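Local structure of lithostathine (Homo sapiens, 1QDD) at the glycan on Thr5. The protein inhibits calcite crystal growth through its N-terminal undecapeptide and has a C-type lectin fold, with a possible role in pancreas and brain regeneration. Numbering follows the deposited sequence.

The glycan on Thr5. Residues 2-3, 5-8. With NDG (2-acetamido-2-deoxy-alpha-D-glucopyranose), chain B; GAL (beta-D-galactopyranose), chain C; SIA (N-acetyl-alpha-neuraminic acid), chain D.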
loop_
_atom_site.group_PDB
_atom_site.type_symbol
_atom_site.label_atom_id
_atom_site.label_comp_id
_atom_site.label_asym_id
_atom_site.label_seq_id
_atom_site.Cartn_x
_atom_site.Cartn_y
_atom_site.Cartn_z
ATOM N N GLU A 2 27.220 -18.544 -17.818
ATOM C CA GLU A 2 27.909 -19.292 -16.780
ATOM C C GLU A 2 26.964 -20.070 -15.877
ATOM O O GLU A 2 26.896 -21.292 -16.053
ATOM C CB GLU A 2 28.769 -18.340 -15.955
ATOM N N ALA A 3 26.271 -19.422 -14.944
ATOM C CA ALA A 3 25.378 -20.193 -14.076
ATOM C C ALA A 3 23.938 -20.177 -14.567
ATOM O O ALA A 3 23.131 -19.362 -14.120
ATOM C CB ALA A 3 25.482 -19.733 -12.634
ATOM N N THR A 5 21.005 -21.964 -13.966
ATOM C CA THR A 5 20.377 -22.914 -13.050
ATOM C C THR A 5 19.049 -22.400 -12.508
ATOM O O THR A 5 18.682 -21.250 -12.787
ATOM C CB THR A 5 21.355 -23.198 -11.912
ATOM O OG1 THR A 5 21.590 -21.900 -11.232
ATOM C CG2 THR A 5 22.718 -23.752 -12.237
ATOM N N GLU A 6 18.330 -23.215 -11.748
ATOM C CA GLU A 6 17.027 -22.848 -11.201
ATOM C C GLU A 6 17.111 -21.886 -10.024
ATOM O O GLU A 6 18.130 -21.827 -9.334
ATOM C CB GLU A 6 16.285 -24.126 -10.797
ATOM C CG GLU A 6 15.981 -25.092 -11.929
ATOM C CD GLU A 6 14.925 -24.583 -12.885
ATOM O OE1 GLU A 6 15.139 -24.666 -14.111
ATOM O OE2 GLU A 6 13.879 -24.084 -12.419
ATOM N N LEU A 7 16.051 -21.121 -9.779
ATOM C CA LEU A 7 15.984 -20.173 -8.674
ATOM C C LEU A 7 16.115 -20.892 -7.332
ATOM O O LEU A 7 15.482 -21.931 -7.139
ATOM C CB LEU A 7 14.635 -19.445 -8.642
ATOM C CG LEU A 7 14.128 -18.596 -9.790
ATOM C CD1 LEU A 7 12.672 -18.193 -9.590
ATOM C CD2 LEU A 7 14.995 -17.366 -9.998
ATOM N N PRO A 8 16.818 -20.302 -6.379
ATOM C CA PRO A 8 16.865 -20.835 -5.023
ATOM C C PRO A 8 15.605 -20.447 -4.270
ATOM O O PRO A 8 14.912 -19.500 -4.665
ATOM C CB PRO A 8 18.123 -20.210 -4.450
ATOM C CG PRO A 8 18.257 -18.907 -5.152
ATOM C CD PRO A 8 17.577 -19.036 -6.492
HETATM C C1 NDG B . 21.536 -21.366 -9.859
HETATM C C2 NDG B . 21.603 -19.866 -9.624
HETATM C C3 NDG B . 23.054 -19.543 -9.859
HETATM C C4 NDG B . 23.641 -20.337 -8.699
HETATM C C5 NDG B . 23.855 -21.710 -9.406
HETATM C C6 NDG B . 24.795 -22.526 -8.624
HETATM C C7 NDG B . 19.727 -18.351 -10.192
HETATM C C8 NDG B . 18.957 -17.738 -11.299
HETATM O O5 NDG B . 22.528 -22.181 -9.201
HETATM O O3 NDG B . 23.241 -18.141 -9.703
HETATM O O4 NDG B . 24.702 -19.901 -7.922
HETATM O O6 NDG B . 24.658 -23.923 -8.946
HETATM O O7 NDG B . 19.536 -18.150 -9.081
HETATM N N2 NDG B . 20.721 -19.194 -10.584
HETATM C C1 GAL C . 23.644 -16.947 -10.416
HETATM C C2 GAL C . 23.349 -15.525 -10.019
HETATM C C3 GAL C . 23.289 -14.812 -11.182
HETATM C C4 GAL C . 24.705 -14.820 -11.893
HETATM C C5 GAL C . 24.981 -16.268 -12.288
HETATM C C6 GAL C . 26.486 -16.384 -12.505
HETATM O O2 GAL C . 22.050 -15.506 -9.430
HETATM O O3 GAL C . 22.967 -13.357 -11.013
HETATM O O4 GAL C . 25.706 -14.431 -10.926
HETATM O O5 GAL C . 24.773 -17.169 -11.201
HETATM O O6 GAL C . 26.747 -17.086 -13.715
HETATM C C1 SIA D . 26.612 -24.993 -8.168
HETATM C C2 SIA D . 25.162 -25.377 -8.376
HETATM C C3 SIA D . 24.683 -26.251 -9.535
HETATM C C4 SIA D . 24.639 -27.613 -8.802
HETATM C C5 SIA D . 23.866 -27.531 -7.492
HETATM C C6 SIA D . 24.290 -26.381 -6.566
HETATM C C7 SIA D . 23.417 -26.191 -5.345
HETATM C C8 SIA D . 23.769 -25.005 -4.432
HETATM C C9 SIA D . 22.890 -24.893 -3.194
HETATM C C10 SIA D . 22.911 -29.436 -6.262
HETATM C C11 SIA D . 23.109 -30.830 -5.763
HETATM N N5 SIA D . 23.969 -28.834 -6.822
HETATM O O1A SIA D . 26.873 -24.533 -6.987
HETATM O O1B SIA D . 27.446 -25.230 -8.987
HETATM O O4 SIA D . 23.980 -28.551 -9.672
HETATM O O6 SIA D . 24.258 -25.117 -7.332
HETATM O O7 SIA D . 22.029 -26.114 -5.681
HETATM O O8 SIA D . 25.144 -25.220 -4.073
HETATM O O9 SIA D . 23.261 -25.928 -2.290
HETATM O O10 SIA D . 21.788 -28.934 -6.227
#
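Thr5 carries a branched O-linked glycan on the extended N-terminal segment of lithostathine, ahead of the 3-10 helix 9-11. The covalent link is the 1.5 Å bond from Thr5 OG1 to the anomeric carbon C1 of NDG. Attachment here is experimentally established as GalNAc; the sugar modelled is its gluco counterpart. Thr5 sets the direction of departure: OG1 takes the crowded position between backbone N and carbonyl carbon (chi1 61°), while the methyl CG2 stands anti to the carbonyl carbon. From there CG2 of Thr5 lies alongside the ring, 3.4 Å from the ring oxygen O5 of NDG. The glycan forks at NDG, where O3 bears GAL and O6 bears SIA, so the two arms diverge widely from the ring.

On the GAL arm the peptide follows the sugars. The N-H of Ala3 donates to the primary hydroxyl O6 of GAL, with 2.7 Å from N to O6 and 146° at the hydrogen, a moderately bent bond that should restrain the turning of the hydroxymethyl group. Next to it the Ala3 methyl bridges the NDG-GAL junction: CB is 3.5 Å from GAL C6 and 3.7 Å from NDG C3. Glu2, modelled incompletely, adds CB at 3.3 Å from GAL O6.

At the acetamido end, the Pro8 ring presents its CD carbon to the acetamido carbonyl oxygen O7 of NDG at 3.4 Å. Leu7, with CG anti to its carbonyl carbon (chi1 -60°), passes at the margin, CD2 4.2 Å from the acetamido methyl C8 of NDG.

Burial falls from the root sugar to its two branches: protein hides 129 of 239 Å² of NDG, 56 of 230 Å² of GAL and merely 14 of 402 Å² of SIA, which is left almost wholly uncovered by the protein and whose carboxylate would probably add negative charge. The site thus decorates the undecapeptide that inhibits calcite growth; the sugar contacts may stiffen this segment, although the structure alone does not show a role for the glycan in inhibition.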